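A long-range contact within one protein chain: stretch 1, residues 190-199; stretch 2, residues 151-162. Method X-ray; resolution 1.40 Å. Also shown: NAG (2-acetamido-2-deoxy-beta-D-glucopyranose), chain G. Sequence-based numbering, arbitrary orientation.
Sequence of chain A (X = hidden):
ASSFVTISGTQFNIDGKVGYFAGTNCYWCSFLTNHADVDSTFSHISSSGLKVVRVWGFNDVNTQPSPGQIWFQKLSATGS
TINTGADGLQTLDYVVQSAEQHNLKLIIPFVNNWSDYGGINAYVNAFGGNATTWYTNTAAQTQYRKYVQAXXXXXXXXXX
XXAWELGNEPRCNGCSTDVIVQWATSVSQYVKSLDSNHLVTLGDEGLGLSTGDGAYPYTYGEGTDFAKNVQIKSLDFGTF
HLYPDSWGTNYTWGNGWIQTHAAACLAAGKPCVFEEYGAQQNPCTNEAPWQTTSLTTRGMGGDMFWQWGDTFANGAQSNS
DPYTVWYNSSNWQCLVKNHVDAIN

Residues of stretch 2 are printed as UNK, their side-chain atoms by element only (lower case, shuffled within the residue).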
ATOM      1  N   TYR A 190      -2.152  -4.571 -17.984  1.00  8.40           N
ATOM      2  CA  TYR A 190      -3.633  -4.579 -17.978  1.00  8.52           C
ATOM      3  C   TYR A 190      -4.187  -3.369 -17.272  1.00  8.61           C
ATOM      4  O   TYR A 190      -5.146  -2.709 -17.771  1.00  8.04           O
ATOM      5  CB  TYR A 190      -4.110  -5.896 -17.316  1.00  9.71           C
ATOM      6  CG  TYR A 190      -5.620  -6.018 -17.202  1.00  9.40           C
ATOM      7  CD1 TYR A 190      -6.388  -5.981 -18.379  1.00 11.32           C
ATOM      8  CD2 TYR A 190      -6.332  -6.141 -16.012  1.00 10.36           C
ATOM      9  CE1 TYR A 190      -7.798  -6.032 -18.392  1.00 13.21           C
ATOM     10  CE2 TYR A 190      -7.719  -6.267 -15.962  1.00 11.20           C
ATOM     11  CZ  TYR A 190      -8.413  -6.160 -17.160  1.00 12.18           C
ATOM     12  OH  TYR A 190      -9.824  -6.220 -17.107  1.00 13.96           O
ATOM     13  N   VAL A 191      -3.645  -2.993 -16.112  1.00  9.37           N
ATOM     14  CA  VAL A 191      -4.150  -1.792 -15.407  1.00  9.25           C
ATOM     15  C   VAL A 191      -3.970  -0.554 -16.281  1.00  9.36           C
ATOM     16  O   VAL A 191      -4.932   0.265 -16.402  1.00  9.70           O
ATOM     17  CB  VAL A 191      -3.415  -1.574 -14.045  1.00  9.45           C
ATOM     18  CG1 VAL A 191      -3.894  -0.286 -13.329  1.00  9.63           C
ATOM     19  CG2 VAL A 191      -3.678  -2.760 -13.104  1.00  9.40           C
ATOM     20  N   LYS A 192      -2.825  -0.404 -16.948  1.00  9.77           N
ATOM     21  CA  LYS A 192      -2.608   0.755 -17.845  1.00  9.72           C
ATOM     22  C   LYS A 192      -3.593   0.762 -19.014  1.00  9.45           C
ATOM     23  O   LYS A 192      -3.963   1.859 -19.542  1.00 11.83           O
ATOM     24  CB  LYS A 192      -1.155   0.823 -18.345  1.00 11.90           C
ATOM     25  CG  LYS A 192      -0.144   1.100 -17.203  1.00 13.15           C
ATOM     26  CD  LYS A 192      -0.221   2.540 -16.703  1.00 12.75           C
ATOM     27  CE  LYS A 192       1.077   2.901 -15.945  1.00 15.64           C
ATOM     28  NZ  LYS A 192       1.064   4.275 -15.350  1.00 16.20           N
ATOM     29  N   SER A 193      -4.077  -0.418 -19.442  1.00  9.56           N
ATOM     30  CA  SER A 193      -5.072  -0.489 -20.549  1.00  8.74           C
ATOM     31  C   SER A 193      -6.455  -0.050 -20.110  1.00 10.04           C
ATOM     32  O   SER A 193      -7.322   0.259 -20.966  1.00 11.79           O
ATOM     33  CB  SER A 193      -5.165  -1.947 -21.100  1.00 10.98           C
ATOM     34  OG  SER A 193      -5.990  -2.853 -20.338  1.00 12.12           O
ATOM     35  N   LEU A 194      -6.707  -0.048 -18.762  1.00  8.78           N
ATOM     36  CA  LEU A 194      -7.975   0.394 -18.227  1.00  9.83           C
ATOM     37  C   LEU A 194      -7.960   1.864 -17.799  1.00  8.56           C
ATOM     38  O   LEU A 194      -9.063   2.458 -17.601  1.00 10.65           O
ATOM     39  CB  LEU A 194      -8.311  -0.385 -16.907  1.00  9.07           C
ATOM     40  CG  LEU A 194      -8.442  -1.907 -17.113  1.00 11.00           C
ATOM     41  CD1 LEU A 194      -8.693  -2.571 -15.746  1.00 13.48           C
ATOM     42  CD2 LEU A 194      -9.677  -2.204 -18.009  1.00 16.24           C
ATOM     43  N   ASP A 195      -6.789   2.462 -17.593  1.00  9.14           N
ATOM     44  CA  ASP A 195      -6.662   3.797 -16.989  1.00  8.81           C
ATOM     45  C   ASP A 195      -5.284   4.400 -17.358  1.00  9.17           C
ATOM     46  O   ASP A 195      -4.230   3.864 -16.915  1.00  9.47           O
ATOM     47  CB  ASP A 195      -6.823   3.691 -15.458  1.00  9.79           C
ATOM     48  CG  ASP A 195      -6.551   4.948 -14.646  1.00  9.48           C
ATOM     49  OD1 ASP A 195      -6.074   5.982 -15.144  1.00  9.06           O
ATOM     50  OD2 ASP A 195      -6.949   4.917 -13.413  1.00  9.59           O
ATOM     51  N   SER A 196      -5.261   5.399 -18.264  1.00  8.56           N
ATOM     52  CA  SER A 196      -3.973   6.034 -18.608  1.00  9.06           C
ATOM     53  C   SER A 196      -3.639   7.290 -17.797  1.00  9.69           C
ATOM     54  O   SER A 196      -2.646   8.021 -18.010  1.00 13.77           O
ATOM     55  CB  SER A 196      -3.955   6.431 -20.096  1.00 12.43           C
ATOM     56  OG  SER A 196      -4.999   7.370 -20.416  1.00 15.47           O
ATOM     57  N   ASN A 197      -4.495   7.628 -16.782  1.00  9.30           N
ATOM     58  CA  ASN A 197      -4.303   8.789 -15.988  1.00  8.42           C
ATOM     59  C   ASN A 197      -3.405   8.573 -14.767  1.00  8.44           C
ATOM     60  O   ASN A 197      -2.796   9.525 -14.297  1.00 10.43           O
ATOM     61  CB  ASN A 197      -5.665   9.314 -15.442  1.00  8.58           C
ATOM     62  CG  ASN A 197      -6.646   9.658 -16.547  1.00  8.77           C
ATOM     63  OD1 ASN A 197      -6.271  10.294 -17.531  1.00 10.40           O
ATOM     64  ND2 ASN A 197      -7.903   9.144 -16.381  1.00  9.57           N
ATOM     65  N   HIS A 198      -3.367   7.337 -14.245  1.00  8.95           N
ATOM     66  CA  HIS A 198      -2.739   7.093 -12.900  1.00  7.46           C
ATOM     67  C   HIS A 198      -1.502   6.224 -12.902  1.00  7.37           C
ATOM     68  O   HIS A 198      -1.276   5.365 -13.797  1.00  8.60           O
ATOM     69  CB  HIS A 198      -3.800   6.410 -11.978  1.00  9.02           C
ATOM     70  CG  HIS A 198      -4.971   7.319 -11.653  1.00  7.80           C
ATOM     71  ND1 HIS A 198      -6.296   6.997 -12.002  1.00  8.33           N
ATOM     72  CD2 HIS A 198      -4.974   8.514 -10.971  1.00  8.37           C
ATOM     73  CE1 HIS A 198      -7.040   8.019 -11.511  1.00  8.16           C
ATOM     74  NE2 HIS A 198      -6.279   8.973 -10.940  1.00  8.95           N
ATOM     75  N   LEU A 199      -0.628   6.526 -11.912  1.00  7.69           N
ATOM     76  CA  LEU A 199       0.552   5.715 -11.654  1.00  7.28           C
ATOM     77  C   LEU A 199       0.211   4.296 -11.162  1.00  8.22           C
ATOM     78  O   LEU A 199      -0.890   4.063 -10.619  1.00  8.84           O
ATOM     79  CB  LEU A 199       1.360   6.405 -10.526  1.00  7.95           C
ATOM     80  CG  LEU A 199       1.833   7.838 -10.860  1.00  8.11           C
ATOM     81  CD1 LEU A 199       2.518   8.495  -9.615  1.00 10.86           C
ATOM     82  CD2 LEU A 199       2.772   7.869 -12.086  1.00  9.38           C
ATOM     83  N   UNK A 151     -12.757  -2.400  -9.728  1.00 10.54           N
ATOM     84  CA  UNK A 151     -12.329  -1.283  -8.874  1.00  9.73           C
ATOM     85  C   UNK A 151     -11.795  -0.129  -9.684  1.00  8.98           C
ATOM     86  O   UNK A 151     -12.251   1.046  -9.545  1.00 10.37           O
ATOM     87  c   UNK A 151     -11.223  -1.779  -7.893  1.00  8.87           C
ATOM     88  c   UNK A 151     -10.617  -0.595  -7.069  1.00  9.97           C
ATOM     89  c   UNK A 151     -11.819  -2.832  -6.908  1.00 10.71           C
ATOM     90  N   UNK A 152     -10.911  -0.397 -10.666  1.00  9.27           N
ATOM     91  CA  UNK A 152     -10.295   0.658 -11.478  1.00  9.02           C
ATOM     92  C   UNK A 152     -11.360   1.454 -12.233  1.00 11.31           C
ATOM     93  O   UNK A 152     -11.272   2.713 -12.284  1.00 11.24           O
ATOM     94  c   UNK A 152      -8.770   1.248 -13.402  1.00 10.16           C
ATOM     95  c   UNK A 152      -9.225   0.152 -12.450  1.00  9.55           C
ATOM     96  c   UNK A 152      -8.013  -0.412 -11.691  1.00 10.24           C
ATOM     97  N   UNK A 153     -12.378   0.749 -12.819  1.00 11.45           N
ATOM     98  CA  UNK A 153     -13.355   1.518 -13.615  1.00 11.30           C
ATOM     99  C   UNK A 153     -14.169   2.448 -12.754  1.00 12.37           C
ATOM    100  O   UNK A 153     -14.711   3.451 -13.368  1.00 14.61           O
ATOM    101  c   UNK A 153     -14.235   0.553 -14.402  1.00 15.10           C
ATOM    102  o   UNK A 153     -14.996  -0.246 -13.531  1.00 15.68           O
ATOM    103  N   UNK A 154     -14.288   2.264 -11.440  1.00 11.71           N
ATOM    104  CA  UNK A 154     -15.046   3.218 -10.636  1.00 12.03           C
ATOM    105  C   UNK A 154     -14.365   4.551 -10.490  1.00 11.42           C
ATOM    106  O   UNK A 154     -15.049   5.618 -10.302  1.00 14.27           O
ATOM    107  n   UNK A 154     -19.145   0.031  -8.341  1.00 14.19           N
ATOM    108  c   UNK A 154     -16.229   1.478  -9.228  1.00 14.72           C
ATOM    109  c   UNK A 154     -15.310   2.677  -9.170  1.00 14.81           C
ATOM    110  c   UNK A 154     -18.911   0.997  -7.421  1.00 13.23           C
ATOM    111  c   UNK A 154     -16.471   0.850  -7.837  1.00 12.99           C
ATOM    112  n   UNK A 154     -17.675   1.394  -7.145  1.00 12.04           N
ATOM    113  n   UNK A 154     -19.967   1.537  -6.801  1.00 13.82           N
ATOM    114  N   UNK A 155     -13.000   4.563 -10.401  1.00  9.88           N
ATOM    115  CA  UNK A 155     -12.285   5.778  -9.978  1.00  9.60           C
ATOM    116  C   UNK A 155     -11.257   6.203 -11.021  1.00  8.18           C
ATOM    117  O   UNK A 155     -10.399   7.061 -10.745  1.00  8.90           O
ATOM    118  c   UNK A 155     -13.647   5.349  -7.180  1.00  9.18           C
ATOM    119  c   UNK A 155     -14.039   3.472  -5.739  1.00 11.59           C
ATOM    120  c   UNK A 155     -12.843   2.950  -6.134  1.00 12.30           C
ATOM    121  c   UNK A 155     -12.004   3.616  -7.034  1.00 11.12           C
ATOM    122  c   UNK A 155     -12.437   4.814  -7.602  1.00  9.94           C
ATOM    123  o   UNK A 155     -14.801   2.760  -4.816  1.00 12.33           O
ATOM    124  c   UNK A 155     -14.495   4.661  -6.291  1.00 10.17           C
ATOM    125  c   UNK A 155     -11.571   5.565  -8.621  1.00 10.88           C
ATOM    126  N   UNK A 156     -11.284   5.611 -12.248  1.00  8.83           N
ATOM    127  CA  UNK A 156     -10.258   5.892 -13.274  1.00  7.26           C
ATOM    128  C   UNK A 156     -10.098   7.364 -13.597  1.00  8.43           C
ATOM    129  O   UNK A 156      -8.974   7.811 -13.965  1.00  8.54           O
ATOM    130  c   UNK A 156     -10.520   5.093 -14.588  1.00 10.44           C
ATOM    131  N   UNK A 157     -11.162   8.218 -13.468  1.00  8.96           N
ATOM    132  CA  UNK A 157     -11.043   9.618 -13.786  1.00  8.25           C
ATOM    133  C   UNK A 157     -11.073  10.553 -12.570  1.00  8.20           C
ATOM    134  O   UNK A 157     -11.146  11.811 -12.690  1.00  8.68           O
ATOM    135  o   UNK A 157     -12.529   8.072 -16.192  1.00  9.41           O
ATOM    136  n   UNK A 157     -11.552   9.881 -17.094  1.00  8.83           N
ATOM    137  c   UNK A 157     -12.117   9.249 -16.025  1.00  8.84           C
ATOM    138  c   UNK A 157     -12.152  10.075 -14.766  1.00  8.10           C
ATOM    139  N   UNK A 158     -10.934   9.952 -11.388  1.00  8.77           N
ATOM    140  CA  UNK A 158     -10.840  10.737 -10.156  1.00  8.98           C
ATOM    141  C   UNK A 158      -9.413  11.247  -9.924  1.00  9.49           C
ATOM    142  O   UNK A 158      -8.442  10.440 -10.012  1.00 10.45           O
ATOM    143  c   UNK A 158     -11.266   9.858  -8.914  1.00  9.74           C
ATOM    144  o   UNK A 158     -10.980  10.662  -7.694  1.00 10.19           O
ATOM    145  N   UNK A 159      -9.198  12.498  -9.514  1.00  8.94           N
ATOM    146  CA  UNK A 159      -7.866  12.992  -9.200  1.00  9.83           C
ATOM    147  C   UNK A 159      -7.417  12.603  -7.763  1.00  8.78           C
ATOM    148  O   UNK A 159      -6.256  12.858  -7.450  1.00 10.11           O
ATOM    149  c   UNK A 159      -7.983  14.930 -10.846  1.00 13.82           C
ATOM    150  c   UNK A 159      -7.762  14.520  -9.369  1.00 11.92           C
ATOM    151  o   UNK A 159      -8.762  15.131  -8.580  1.00 14.79           O
ATOM    152  N   UNK A 160      -8.241  11.874  -7.015  1.00  8.67           N
ATOM    153  CA  UNK A 160      -7.794  11.454  -5.665  1.00  9.73           C
ATOM    154  C   UNK A 160      -6.997  10.184  -5.663  1.00 10.09           C
ATOM    155  O   UNK A 160      -6.554   9.827  -4.563  1.00 10.27           O
ATOM    156  c   UNK A 160      -9.052  11.322  -4.769  1.00 10.52           C
ATOM    157  N   UNK A 161      -6.797   9.450  -6.740  1.00  7.80           N
ATOM    158  CA  UNK A 161      -5.942   8.249  -6.727  1.00  8.17           C
ATOM    159  C   UNK A 161      -4.486   8.581  -6.924  1.00  8.20           C
ATOM    160  O   UNK A 161      -4.094   9.187  -7.955  1.00 10.59           O
ATOM    161  c   UNK A 161      -7.946   6.989  -7.690  1.00  9.48           C
ATOM    162  c   UNK A 161      -8.405   6.402  -6.342  1.00 11.28           C
ATOM    163  c   UNK A 161      -6.425   7.252  -7.785  1.00  8.77           C
ATOM    164  c   UNK A 161      -5.606   5.936  -7.714  1.00 10.84           C
ATOM    165  N   UNK A 162      -3.655   8.279  -5.917  1.00  7.25           N
ATOM    166  CA  UNK A 162      -2.187   8.439  -6.024  1.00  6.59           C
ATOM    167  C   UNK A 162      -1.607   7.383  -6.970  1.00  7.06           C
ATOM    168  O   UNK A 162      -0.895   7.666  -7.952  1.00  7.89           O
ATOM    169  c   UNK A 162       0.962   7.739  -5.026  1.00  8.17           C
ATOM    170  c   UNK A 162      -1.466   8.323  -4.661  1.00  7.61           C
ATOM    171  c   UNK A 162       2.338   7.993  -4.983  1.00  9.40           C
ATOM    172  c   UNK A 162       1.807  10.259  -4.217  1.00  8.39           C
ATOM    173  c   UNK A 162       2.759   9.289  -4.625  1.00  9.72           C
ATOM    174  c   UNK A 162       0.460   9.959  -4.294  1.00  7.43           C
ATOM    175  c   UNK A 162       0.002   8.693  -4.654  1.00  7.24           C
TER
HETATM  176  C1  NAG G 431     -11.323   9.255 -18.562  1.00  9.86           C
HETATM  177  C2  NAG G 431     -11.711  10.260 -19.636  1.00  9.21           C
HETATM  178  C3  NAG G 431     -11.373   9.550 -20.947  1.00  9.75           C
HETATM  179  C4  NAG G 431      -9.890   9.115 -20.981  1.00  8.84           C
HETATM  180  C5  NAG G 431      -9.570   8.182 -19.778  1.00 10.07           C
HETATM  181  C6  NAG G 431      -8.093   7.810 -19.702  1.00 10.79           C
HETATM  182  C7  NAG G 431     -13.691  11.721 -19.568  1.00 14.21           C
HETATM  183  C8  NAG G 431     -15.184  11.761 -19.620  1.00 14.49           C
HETATM  184  N2  NAG G 431     -13.186  10.451 -19.493  1.00 11.71           N
HETATM  185  O3  NAG G 431     -11.614  10.496 -22.012  1.00 12.66           O
HETATM  186  O4  NAG G 431      -9.661   8.335 -22.210  1.00 12.06           O
HETATM  187  O5  NAG G 431      -9.906   8.927 -18.593  1.00  9.55           O
HETATM  188  O6  NAG G 431      -7.937   6.742 -18.690  1.00 12.24           O
HETATM  189  O7  NAG G 431     -12.966  12.664 -19.669  1.00 14.78           O
HETATM  190  O   HOH W   1      -1.657   8.900 -10.409  1.00  9.15           O

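Position 151 carries three side-chain carbons, one bearing the other two; a fork at CB without a heteroatom is valine. The side chain of Val151 is out of reach of stretch 1. Position 152 has the same three-carbon fork, but its CA-to-CB bond points toward stretch 1, and one branch carbon lies 3.9 Å from CB of Leu194 and 3.7 Å from CB of Asp195. It is Val152, with CG1 making both approaches, while CG2 comes within 4.4 Å of CG1 of Val191.

At 153 one carbon is followed by one oxygen, which defines a serine; Ser153 makes no contact. Position 154 shows three carbons, a nitrogen, then a carbon carrying two further nitrogens. That guanidinium identifies Arg154, out of reach of stretch 1. Position 155 has one carbon leading to a six-carbon ring that bears an oxygen, hence Tyr155. Its ring leads away, and the backbone makes the approach: Tyr155 O is 3.6 Å from CE1 of His198.

Position 156 has a single side-chain carbon, its CB, 3.8 Å from OD2 of Asp195, so it is alanine. The same OD2 of Asp195 sits 3.5 Å from the CA of Ala156, a close packing, with the CA atoms of Asp195 and Ala156 5.6 Å apart. The carbonyl is hydrogen-bonded: ND2 of Asn197 donates to Ala156 O at 3.0 Å with a nearly straight angle of 167°.

Position 157 has two carbons, the second carrying one oxygen and one nitrogen, and that nitrogen is 1.6 Å from C1 of NAG. A carboxamide bonded to a sugar is a glycosylated asparagine, Asn157. At 158, one carbon and one oxygen give serine; the oxygen, OG of Ser158, accepts from the backbone N of 160 at 3.1 Å, within a type I turn running from 158 to 161. Position 159 has a carbon carrying one oxygen and one carbon, which is Thr159, directed away from stretch 1. A lone carbon makes 160 Ala160, also directed away.

Position 161 has four carbons, forked at the first with one arm two carbons long. Its CB lies 3.7 Å from the centroid of the His198 ring, 17° off its normal, a CH-pi contact over one face. The residue is isoleucine, Ile161. Position 162 is one carbon and a six-carbon ring without oxygen, Phe162; its O is 3.6 Å from CB of Leu199, and water 1 joins the two backbones, donating to Phe162 O at 2.9 Å and accepting from Leu199 N at 3.0 Å.

The contact centres on His198. Its ND1 donates to OD2 of Asp195 at 2.6 Å and 172°, while NE2 donates to Ser158 O at 2.8 Å and 130°; the ring is held at both nitrogens. The glycan adds a further link: Asn197 ND2 donates to NAG O5 and Ser196 N to NAG O6, each at 3.0 Å, so the sugar on Asn157 reaches back to stretch 1.

Stretch 2 151-162: VVSRYANSTAIF
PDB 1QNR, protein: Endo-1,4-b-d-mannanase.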